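Local coordinates for glyoxalase family protein, putative (Bacillus anthracis, PDB 2QQZ), which is of uncharacterised function but belongs to the glyoxalase, bleomycin resistance protein and dioxygenase superfamily and is probably related to the glyoxalases, at residues N67-H75 and Y110-R118. Numbering follows the deposited sequence.
With SO4 (sulfate ion), chain D.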
loop_
_atom_site.group_PDB
_atom_site.type_symbol
_atom_site.label_atom_id
_atom_site.label_comp_id
_atom_site.label_asym_id
_atom_site.label_seq_id
_atom_site.Cartn_x
_atom_site.Cartn_y
_atom_site.Cartn_z
ATOM N N ASN A 67 5.360 -18.582 -3.197
ATOM C CA ASN A 67 4.530 -18.900 -2.018
ATOM C C ASN A 67 3.411 -17.865 -1.865
ATOM O O ASN A 67 3.105 -17.435 -0.793
ATOM C CB ASN A 67 5.380 -18.984 -0.770
ATOM C CG ASN A 67 6.277 -20.202 -0.764
ATOM O OD1 ASN A 67 7.480 -20.091 -0.473
ATOM N ND2 ASN A 67 5.717 -21.368 -1.109
ATOM N N PHE A 68 2.821 -17.452 -2.975
ATOM C CA PHE A 68 1.756 -16.474 -2.939
ATOM C C PHE A 68 0.551 -16.846 -2.002
ATOM O O PHE A 68 -0.012 -17.968 -2.067
ATOM C CB PHE A 68 1.246 -16.222 -4.351
ATOM C CG PHE A 68 0.018 -15.352 -4.407
ATOM C CD1 PHE A 68 0.054 -14.051 -3.977
ATOM C CD2 PHE A 68 -1.184 -15.858 -4.949
ATOM C CE1 PHE A 68 -1.086 -13.229 -4.025
ATOM C CE2 PHE A 68 -2.327 -15.080 -4.989
ATOM C CZ PHE A 68 -2.280 -13.752 -4.588
ATOM N N ASN A 69 0.171 -15.882 -1.169
ATOM C CA ASN A 69 -1.063 -16.000 -0.378
ATOM C C ASN A 69 -1.899 -14.718 -0.614
ATOM O O ASN A 69 -1.436 -13.639 -0.319
ATOM C CB ASN A 69 -0.688 -16.135 1.096
ATOM C CG ASN A 69 -1.834 -16.610 1.956
ATOM O OD1 ASN A 69 -2.875 -17.099 1.463
ATOM N ND2 ASN A 69 -1.645 -16.510 3.259
ATOM N N PRO A 70 -3.116 -14.815 -1.175
ATOM C CA PRO A 70 -3.724 -13.483 -1.525
ATOM C C PRO A 70 -3.998 -12.630 -0.257
ATOM O O PRO A 70 -4.242 -13.199 0.849
ATOM C CB PRO A 70 -5.026 -13.830 -2.271
ATOM C CG PRO A 70 -5.182 -15.385 -2.229
ATOM C CD PRO A 70 -3.973 -15.990 -1.508
ATOM N N ALA A 71 -3.941 -11.315 -0.388
ATOM C CA ALA A 71 -4.156 -10.407 0.758
ATOM C C ALA A 71 -5.642 -9.996 0.638
ATOM O O ALA A 71 -6.005 -9.066 -0.129
ATOM C CB ALA A 71 -3.237 -9.176 0.661
ATOM N N LYS A 72 -6.498 -10.732 1.347
ATOM C CA LYS A 72 -7.952 -10.562 1.239
ATOM C C LYS A 72 -8.471 -9.476 2.170
ATOM O O LYS A 72 -9.636 -9.055 2.066
ATOM C CB LYS A 72 -8.651 -11.882 1.553
ATOM C CG LYS A 72 -8.254 -12.988 0.585
ATOM C CD LYS A 72 -8.916 -14.301 0.965
ATOM C CE LYS A 72 -8.489 -15.434 -0.017
ATOM N NZ LYS A 72 -9.177 -16.733 0.264
ATOM N N ARG A 73 -7.616 -8.995 3.074
ATOM C CA ARG A 73 -8.084 -8.097 4.121
ATOM C C ARG A 73 -7.338 -6.748 4.143
ATOM O O ARG A 73 -7.888 -5.736 3.718
ATOM C CB ARG A 73 -8.070 -8.827 5.473
ATOM C CG ARG A 73 -8.711 -10.196 5.367
ATOM C CD ARG A 73 -9.294 -10.725 6.660
ATOM N NE ARG A 73 -8.304 -11.063 7.701
ATOM C CZ ARG A 73 -7.387 -12.034 7.640
ATOM N NH1 ARG A 73 -6.590 -12.243 8.689
ATOM N NH2 ARG A 73 -7.251 -12.800 6.558
ATOM N N ALA A 74 -6.088 -6.736 4.600
ATOM C CA ALA A 74 -5.176 -5.585 4.421
ATOM C C ALA A 74 -4.909 -5.320 2.925
ATOM O O ALA A 74 -4.715 -6.235 2.140
ATOM C CB ALA A 74 -3.886 -5.860 5.104
ATOM N N HIS A 75 -4.933 -4.053 2.515
ATOM C CA HIS A 75 -4.896 -3.710 1.115
ATOM C C HIS A 75 -4.495 -2.229 0.899
ATOM O O HIS A 75 -4.532 -1.436 1.855
ATOM C CB HIS A 75 -6.304 -3.950 0.548
ATOM C CG HIS A 75 -7.344 -3.068 1.164
ATOM N ND1 HIS A 75 -7.930 -3.341 2.386
ATOM C CD2 HIS A 75 -7.874 -1.896 0.748
ATOM C CE1 HIS A 75 -8.792 -2.389 2.682
ATOM N NE2 HIS A 75 -8.761 -1.490 1.716
ATOM N N TYR A 110 -14.761 -2.220 -2.664
ATOM C CA TYR A 110 -13.632 -3.138 -2.830
ATOM C C TYR A 110 -13.895 -3.984 -4.043
ATOM O O TYR A 110 -15.038 -4.270 -4.383
ATOM C CB TYR A 110 -13.505 -4.068 -1.633
ATOM C CG TYR A 110 -13.540 -3.381 -0.311
ATOM C CD1 TYR A 110 -12.535 -2.481 0.043
ATOM C CD2 TYR A 110 -14.528 -3.671 0.628
ATOM C CE1 TYR A 110 -12.538 -1.837 1.270
ATOM C CE2 TYR A 110 -14.523 -3.037 1.894
ATOM C CZ TYR A 110 -13.542 -2.116 2.183
ATOM O OH TYR A 110 -13.473 -1.458 3.411
ATOM N N VAL A 111 -12.818 -4.412 -4.670
ATOM C CA VAL A 111 -12.853 -5.467 -5.662
ATOM C C VAL A 111 -11.708 -6.426 -5.307
ATOM O O VAL A 111 -10.815 -6.080 -4.523
ATOM C CB VAL A 111 -12.683 -4.914 -7.094
ATOM C CG1 VAL A 111 -13.643 -3.787 -7.344
ATOM C CG2 VAL A 111 -11.262 -4.407 -7.312
ATOM N N SER A 112 -11.732 -7.611 -5.878
ATOM C CA SER A 112 -10.605 -8.534 -5.835
ATOM C C SER A 112 -9.919 -8.531 -7.208
ATOM O O SER A 112 -10.575 -8.560 -8.256
ATOM C CB SER A 112 -11.075 -9.960 -5.521
ATOM O OG SER A 112 -11.622 -10.019 -4.197
ATOM N N ASP A 113 -8.600 -8.521 -7.235
ATOM C CA ASP A 113 -7.918 -8.689 -8.541
ATOM C C ASP A 113 -8.021 -10.187 -8.941
ATOM O O ASP A 113 -8.633 -10.981 -8.204
ATOM C CB ASP A 113 -6.455 -8.169 -8.535
ATOM C CG ASP A 113 -5.496 -9.030 -7.681
ATOM O OD1 ASP A 113 -5.871 -10.176 -7.300
ATOM O OD2 ASP A 113 -4.343 -8.580 -7.449
ATOM N N PRO A 114 -7.463 -10.569 -10.111
ATOM C CA PRO A 114 -7.578 -11.947 -10.557
ATOM C C PRO A 114 -6.929 -12.954 -9.578
ATOM O O PRO A 114 -7.252 -14.147 -9.673
ATOM C CB PRO A 114 -6.819 -11.921 -11.883
ATOM C CG PRO A 114 -6.935 -10.571 -12.296
ATOM C CD PRO A 114 -6.725 -9.781 -11.107
ATOM N N PHE A 115 -6.124 -12.510 -8.601
ATOM C CA PHE A 115 -5.362 -13.470 -7.766
ATOM C C PHE A 115 -5.957 -13.509 -6.366
ATOM O O PHE A 115 -5.484 -14.250 -5.501
ATOM C CB PHE A 115 -3.881 -13.077 -7.690
ATOM C CG PHE A 115 -3.346 -12.602 -9.009
ATOM C CD1 PHE A 115 -3.251 -13.507 -10.098
ATOM C CD2 PHE A 115 -3.051 -11.262 -9.208
ATOM C CE1 PHE A 115 -2.832 -13.062 -11.362
ATOM C CE2 PHE A 115 -2.609 -10.780 -10.513
ATOM C CZ PHE A 115 -2.518 -11.680 -11.561
ATOM N N GLY A 116 -7.029 -12.736 -6.173
ATOM C CA GLY A 116 -7.742 -12.737 -4.939
ATOM C C GLY A 116 -7.294 -11.643 -3.966
ATOM O O GLY A 116 -7.766 -11.647 -2.828
ATOM N N ASN A 117 -6.385 -10.754 -4.365
ATOM C CA ASN A 117 -6.011 -9.578 -3.517
ATOM C C ASN A 117 -7.141 -8.531 -3.519
ATOM O O ASN A 117 -7.698 -8.217 -4.593
ATOM C CB ASN A 117 -4.736 -8.872 -4.020
ATOM C CG ASN A 117 -3.544 -9.782 -4.060
ATOM O OD1 ASN A 117 -3.115 -10.310 -3.029
ATOM N ND2 ASN A 117 -2.976 -9.945 -5.249
ATOM N N ARG A 118 -7.498 -8.065 -2.330
ATOM C CA ARG A 118 -8.425 -6.924 -2.160
ATOM C C ARG A 118 -7.757 -5.595 -2.548
ATOM O O ARG A 118 -6.604 -5.308 -2.160
ATOM C CB ARG A 118 -8.874 -6.839 -0.731
ATOM C CG ARG A 118 -9.750 -5.620 -0.401
ATOM C CD ARG A 118 -10.612 -5.959 0.866
ATOM N NE ARG A 118 -11.773 -6.777 0.469
ATOM C CZ ARG A 118 -12.849 -7.004 1.235
ATOM N NH1 ARG A 118 -12.918 -6.511 2.474
ATOM N NH2 ARG A 118 -13.831 -7.773 0.784
HETATM S S SO4 D . -15.458 -8.602 4.385
HETATM O O1 SO4 D . -15.652 -7.586 3.373
HETATM O O2 SO4 D . -14.913 -8.062 5.616
HETATM O O3 SO4 D . -16.787 -9.170 4.605
HETATM O O4 SO4 D . -14.601 -9.664 3.924
HETATM O O HOH W 1 -4.429 -6.417 -1.072
HETATM O O HOH W 2 -10.960 -5.492 4.348
#
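Arg118 passes the carbonyl oxygens of Ala71 and Lys72 and the His75 ring before reaching Tyr110 and a sulfate ion, illustrating how one long residue can serve several neighbours in turn. Its CB lies against those two oxygens. With CG anti to the backbone N (chi1 175°), CG comes over one face of the His75 imidazole, a CH-pi contact 4.2 Å from the ring centroid. CD then meets Lys72 O at 3.5 Å. A bend at chi3 lays the guanidinium flat against the Tyr110 ring, nearly parallel and offset, with Tyr110 CD2 over its centre and Lys72 O over the opposite face. NH1 and NH2 both donate to O1 of the sulfate, probably from the crystallisation liquor, which lies at the guanidinium edge; a water links NH1 to Arg73 O. The same Arg73 O accepts from His75 ND1 at 2.7 Å, fixing the imidazole's rotation together with Glu120, bonded to NE2. Tyr110 brings its ring edge toward the His75 face in an offset edge-to-face pair, planes at 77°.

One backbone bond joins the segments, Arg118 N to Ala71 O (2.8 Å); beside it Ala71 N gives an almost straight bond, 171° at the hydrogen, to the side-chain oxygen OD1 of Asn117. The amide of Asn117 is held by its other end, ND2 bonding to Asp113 OD2 and to Ala17 O. Asp113 OD1 takes the N-H groups of Phe115 (an Asx turn) and Asn117 from opposite faces of its carboxylate. Farther along, the Phe68 ring turns its edge to Phe115 O, with CZ 3.6 Å from Phe115 CB.

The contact thus fastens the loop leading into strand 76-80 to the turn between antiparallel strands 106-112 and 118-124, while Phe68 and Phe115 reach strand 8-18 and Arg73 pairs with Glu65 of the second subunit.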